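Local coordinates for Serine/threonine-protein kinase Tel1 (Chaetomium thermophilum, PDB 6SKY), which is a PI3-kinase-related protein kinase that phosphorylates serine and threonine residues and probably activates checkpoint signalling as a sensor of DNA damage, at residues D1483-L1488 with L1585-G1590; L1566-R1571 with P1579-A1584. All coordinates share one frame; numbering follows the deposited sequence.

Contact 1 (D1483-L1488 with L1585-G1590); sequences DLRVFL and LSMLCG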
# COMPACT_ATOMS: atom_id res chain seq x y z
N ASP A 1483 -52.87 21.89 -40.51
CA ASP A 1483 -52.88 23.11 -41.30
C ASP A 1483 -54.24 23.80 -41.27
O ASP A 1483 -54.31 25.03 -41.35
CB ASP A 1483 -52.47 22.82 -42.74
CG ASP A 1483 -50.97 22.84 -42.93
OD1 ASP A 1483 -50.25 22.97 -41.92
OD2 ASP A 1483 -50.51 22.74 -44.09
N LEU A 1484 -55.33 23.03 -41.14
CA LEU A 1484 -56.64 23.65 -41.00
C LEU A 1484 -56.76 24.36 -39.65
O LEU A 1484 -57.16 25.52 -39.59
CB LEU A 1484 -57.74 22.61 -41.15
CG LEU A 1484 -58.01 22.19 -42.59
CD1 LEU A 1484 -59.10 21.14 -42.65
CD2 LEU A 1484 -58.37 23.40 -43.43
N ARG A 1485 -56.40 23.67 -38.57
CA ARG A 1485 -56.46 24.29 -37.25
C ARG A 1485 -55.62 25.56 -37.19
O ARG A 1485 -55.98 26.50 -36.47
CB ARG A 1485 -56.00 23.30 -36.18
CG ARG A 1485 -56.10 23.83 -34.77
CD ARG A 1485 -57.54 24.20 -34.43
NE ARG A 1485 -58.37 23.02 -34.22
CZ ARG A 1485 -59.69 23.06 -34.11
NH1 ARG A 1485 -60.33 24.21 -34.20
NH2 ARG A 1485 -60.37 21.93 -33.91
N VAL A 1486 -54.51 25.61 -37.93
CA VAL A 1486 -53.77 26.86 -38.01
C VAL A 1486 -54.52 27.87 -38.88
O VAL A 1486 -54.52 29.07 -38.59
CB VAL A 1486 -52.34 26.61 -38.54
CG1 VAL A 1486 -51.62 27.92 -38.77
CG2 VAL A 1486 -51.57 25.76 -37.56
N PHE A 1487 -55.17 27.40 -39.93
CA PHE A 1487 -55.87 28.29 -40.85
C PHE A 1487 -57.11 28.90 -40.22
O PHE A 1487 -57.51 30.02 -40.58
CB PHE A 1487 -56.24 27.53 -42.12
CG PHE A 1487 -57.06 28.32 -43.10
CD1 PHE A 1487 -56.54 29.44 -43.72
CD2 PHE A 1487 -58.35 27.93 -43.42
CE1 PHE A 1487 -57.29 30.16 -44.62
CE2 PHE A 1487 -59.10 28.64 -44.32
CZ PHE A 1487 -58.57 29.76 -44.92
N LEU A 1488 -57.74 28.21 -39.28
CA LEU A 1488 -58.94 28.70 -38.63
C LEU A 1488 -58.59 29.63 -37.47
O LEU A 1488 -57.48 30.15 -37.39
CB LEU A 1488 -59.79 27.54 -38.14
CG LEU A 1488 -60.18 26.54 -39.23
CD1 LEU A 1488 -61.06 25.45 -38.66
CD2 LEU A 1488 -60.88 27.26 -40.35
N LEU A 1585 -44.87 18.35 -35.76
CA LEU A 1585 -43.95 18.83 -34.74
C LEU A 1585 -43.66 20.31 -34.90
O LEU A 1585 -43.49 21.01 -33.90
CB LEU A 1585 -42.66 18.03 -34.79
CG LEU A 1585 -42.45 17.03 -33.66
CD1 LEU A 1585 -43.71 16.25 -33.39
CD2 LEU A 1585 -41.32 16.10 -34.03
N SER A 1586 -43.60 20.82 -36.13
CA SER A 1586 -43.40 22.25 -36.30
C SER A 1586 -44.63 23.04 -35.91
O SER A 1586 -44.51 24.22 -35.59
CB SER A 1586 -43.01 22.56 -37.74
OG SER A 1586 -42.83 23.96 -37.89
N MET A 1587 -45.81 22.42 -35.93
CA MET A 1587 -46.98 23.12 -35.40
C MET A 1587 -46.99 23.11 -33.88
O MET A 1587 -47.18 24.15 -33.24
CB MET A 1587 -48.27 22.50 -35.93
CG MET A 1587 -49.50 23.20 -35.40
SD MET A 1587 -50.97 22.18 -35.48
CE MET A 1587 -52.19 23.34 -34.89
N LEU A 1588 -46.81 21.93 -33.27
CA LEU A 1588 -46.89 21.82 -31.82
C LEU A 1588 -45.71 22.52 -31.15
O LEU A 1588 -45.90 23.40 -30.30
CB LEU A 1588 -46.92 20.35 -31.41
CG LEU A 1588 -48.10 19.51 -31.89
CD1 LEU A 1588 -47.87 18.06 -31.52
CD2 LEU A 1588 -49.38 20.02 -31.28
N CYS A 1589 -44.50 22.15 -31.53
CA CYS A 1589 -43.29 22.59 -30.85
C CYS A 1589 -42.79 23.95 -31.31
O CYS A 1589 -41.73 24.38 -30.86
CB CYS A 1589 -42.20 21.55 -31.04
SG CYS A 1589 -42.79 19.86 -30.90
N GLY A 1590 -43.51 24.62 -32.22
CA GLY A 1590 -43.07 25.93 -32.66
C GLY A 1590 -43.20 26.98 -31.58
O GLY A 1590 -42.31 27.81 -31.39
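A small apolar contact at the surface of the alpha solenoid brings Met1587 up against Val1486 and the base of Arg1485. It joins the last turns of helices 1470-1487 and 1578-1588, which point the same general way here but are clearly inclined to each other. Their backbones stay well apart, the nearest CA atoms, those of Val1486 and Met1587, being 8.2 Å from each other, and the long methionine side chain does most of the bridging. With CG anti to the backbone N (chi1 180°) and the rest of the chain extended, Met1587 reaches straight across and delivers its terminal methyl to the other helix.

That methyl, Met1587 CE, lies 3.7 Å from Val1486 CG2. The same valine branch also meets the methionine stem, CG2 being 3.9 Å from Met1587 CG, as the two side chains lie side by side, pointing opposite ways. The same methyl also lies 3.9 Å from Arg1485 CG, so the arginine takes part through its aliphatic base. Beyond CG the arginine chain bends at chi2 (60°) and chi3 (74°) and turns away, and its NH2 hydrogen-bonds to the carbonyl oxygen of Ala1544. Each residue suits its place: methionine is long and unbranched enough to span the gap, valine offers a compact branched surface, and arginine pairs a greasy stem with a polar end. Met1587 also touches Ile1546 in a nearby loop. With 126 Å² buried in all, the contact rests on dispersion between a methyl, a valine branch and an arginine stem, while the arginine's polar end is engaged elsewhere.

Contact 2 (L1566-R1571 with P1579-A1584); sequences LKDWGR and PARDVA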
# COMPACT_ATOMS: atom_id res chain seq x y z
N LEU A 1566 -44.41 10.86 -30.76
CA LEU A 1566 -43.11 10.38 -30.30
C LEU A 1566 -43.10 8.87 -30.16
O LEU A 1566 -42.18 8.20 -30.62
CB LEU A 1566 -42.75 11.05 -28.97
CG LEU A 1566 -42.54 12.56 -28.98
CD1 LEU A 1566 -42.17 13.01 -27.60
CD2 LEU A 1566 -41.48 12.95 -29.98
N LYS A 1567 -44.13 8.30 -29.52
CA LYS A 1567 -44.21 6.86 -29.36
C LYS A 1567 -44.25 6.15 -30.71
O LYS A 1567 -43.70 5.05 -30.85
CB LYS A 1567 -45.43 6.51 -28.52
CG LYS A 1567 -45.73 5.04 -28.38
CD LYS A 1567 -46.93 4.85 -27.46
CE LYS A 1567 -47.27 3.38 -27.29
NZ LYS A 1567 -48.37 3.18 -26.30
N ASP A 1568 -44.89 6.76 -31.71
CA ASP A 1568 -44.95 6.18 -33.04
C ASP A 1568 -43.62 6.30 -33.76
O ASP A 1568 -43.27 5.43 -34.56
CB ASP A 1568 -46.05 6.87 -33.84
CG ASP A 1568 -46.04 6.48 -35.30
OD1 ASP A 1568 -46.59 5.40 -35.63
OD2 ASP A 1568 -45.50 7.25 -36.11
N TRP A 1569 -42.87 7.37 -33.50
CA TRP A 1569 -41.58 7.57 -34.15
C TRP A 1569 -40.64 6.42 -33.84
O TRP A 1569 -39.99 5.88 -34.75
CB TRP A 1569 -41.00 8.90 -33.68
CG TRP A 1569 -39.87 9.41 -34.48
CD1 TRP A 1569 -39.07 8.71 -35.31
CD2 TRP A 1569 -39.42 10.76 -34.51
NE1 TRP A 1569 -38.14 9.54 -35.87
CE2 TRP A 1569 -38.34 10.81 -35.40
CE3 TRP A 1569 -39.84 11.93 -33.89
CZ2 TRP A 1569 -37.66 11.98 -35.67
CZ3 TRP A 1569 -39.17 13.09 -34.15
CH2 TRP A 1569 -38.09 13.11 -35.03
N GLY A 1570 -40.54 6.04 -32.58
CA GLY A 1570 -39.71 4.91 -32.23
C GLY A 1570 -40.48 3.61 -32.31
O GLY A 1570 -41.15 3.22 -31.35
N ARG A 1571 -40.36 2.93 -33.45
CA ARG A 1571 -41.09 1.70 -33.74
C ARG A 1571 -40.48 1.11 -35.00
O ARG A 1571 -39.58 1.68 -35.61
CB ARG A 1571 -42.59 1.95 -33.93
CG ARG A 1571 -43.43 1.66 -32.71
CD ARG A 1571 -44.87 2.02 -32.97
NE ARG A 1571 -45.62 2.22 -31.73
CZ ARG A 1571 -46.89 2.62 -31.69
NH1 ARG A 1571 -47.54 2.88 -32.81
NH2 ARG A 1571 -47.49 2.78 -30.52
N PRO A 1579 -42.27 13.72 -43.52
CA PRO A 1579 -42.90 15.03 -43.76
C PRO A 1579 -44.09 15.32 -42.87
O PRO A 1579 -44.21 16.43 -42.34
CB PRO A 1579 -43.30 14.96 -45.24
CG PRO A 1579 -42.42 13.93 -45.82
CD PRO A 1579 -42.23 12.92 -44.75
N ALA A 1580 -45.00 14.35 -42.70
CA ALA A 1580 -46.17 14.58 -41.86
C ALA A 1580 -45.77 14.80 -40.41
O ALA A 1580 -46.30 15.69 -39.74
CB ALA A 1580 -47.13 13.40 -41.97
N ARG A 1581 -44.84 13.98 -39.92
CA ARG A 1581 -44.36 14.15 -38.56
C ARG A 1581 -43.67 15.50 -38.39
O ARG A 1581 -43.82 16.15 -37.35
CB ARG A 1581 -43.42 13.01 -38.21
CG ARG A 1581 -42.89 13.05 -36.82
CD ARG A 1581 -42.25 11.73 -36.48
NE ARG A 1581 -41.30 11.31 -37.49
CZ ARG A 1581 -41.37 10.16 -38.14
NH1 ARG A 1581 -42.35 9.31 -37.88
NH2 ARG A 1581 -40.46 9.86 -39.05
N ASP A 1582 -42.91 15.94 -39.40
CA ASP A 1582 -42.26 17.24 -39.32
C ASP A 1582 -43.28 18.37 -39.29
O ASP A 1582 -43.10 19.35 -38.56
CB ASP A 1582 -41.29 17.42 -40.49
CG ASP A 1582 -39.99 16.66 -40.31
OD1 ASP A 1582 -39.81 16.03 -39.24
OD2 ASP A 1582 -39.15 16.67 -41.23
N VAL A 1583 -44.35 18.26 -40.07
CA VAL A 1583 -45.40 19.27 -40.05
C VAL A 1583 -46.05 19.34 -38.68
O VAL A 1583 -46.22 20.42 -38.10
CB VAL A 1583 -46.44 18.99 -41.15
CG1 VAL A 1583 -47.67 19.86 -40.95
CG2 VAL A 1583 -45.84 19.21 -42.52
N ALA A 1584 -46.43 18.18 -38.14
CA ALA A 1584 -47.06 18.15 -36.82
C ALA A 1584 -46.15 18.73 -35.75
O ALA A 1584 -46.59 19.53 -34.92
CB ALA A 1584 -47.45 16.72 -36.47
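Asp1568 has its CB directed toward the other helix, and its carboxylate OD2 comes within 4.2 Å of Arg1581 NH1, near the guanidinium plane at its edge. This is too long for a salt bridge, though the opposite charges should still attract. The carboxylate's stronger work is local: OD1 accepts a hydrogen bond from the backbone N of Leu1575 and OD2 a weak one from that of Leu1576, an apt use of a short acidic side chain beside a turn.

Trp1569 follows and carries the contact. Its indole receives the Arg1581 guanidinium flat on one face, the two planes only 15° apart. Arg1581 CZ stands 3.9 Å from the centroid of the five-membered ring, almost on its normal, a cation-pi stack. Arg1581 CD covers the six-membered ring in a CH-pi contact, approaching Trp1569 CE3 to 3.5 Å. Arg1581 runs out extended through chi2, crosses the tryptophan at about a right angle and bends at chi3 (51°), bringing the guanidinium over the indole face. Val1615, Lys1618 and Ser1619 of helix 1606-1619 also touch the tryptophan.

After helix 1557-1569 Gly1570 leaves helical geometry, and the chain returns antiparallel as helix 1578-1588, a helical hairpin, the building element of an alpha solenoid.

How the contacts relate
The two contacts lie with their centres about 14 Å apart, and both use helix 1578-1588: contact 2 its first half, contact 1 its C-terminal end. Along the chain, helix 1470-1487 comes first and, after two further helices, the hairpin of contact 2 follows, and 1585-1590 then completes contact 1, so a local join sits within a longer-range one spanning 96 intervening residues. They also touch directly, Leu1585 CD2 packing 3.7 Å from Trp1569 CZ3 and Asp1483 OD1 lying 4.2 Å from Val1583 CG1. Helix 1578-1588 therefore links its hairpin partner 1557-1569 to the earlier helix 1470-1487, building part of the helical solenoid away from the nucleotide and magnesium sites of the kinase.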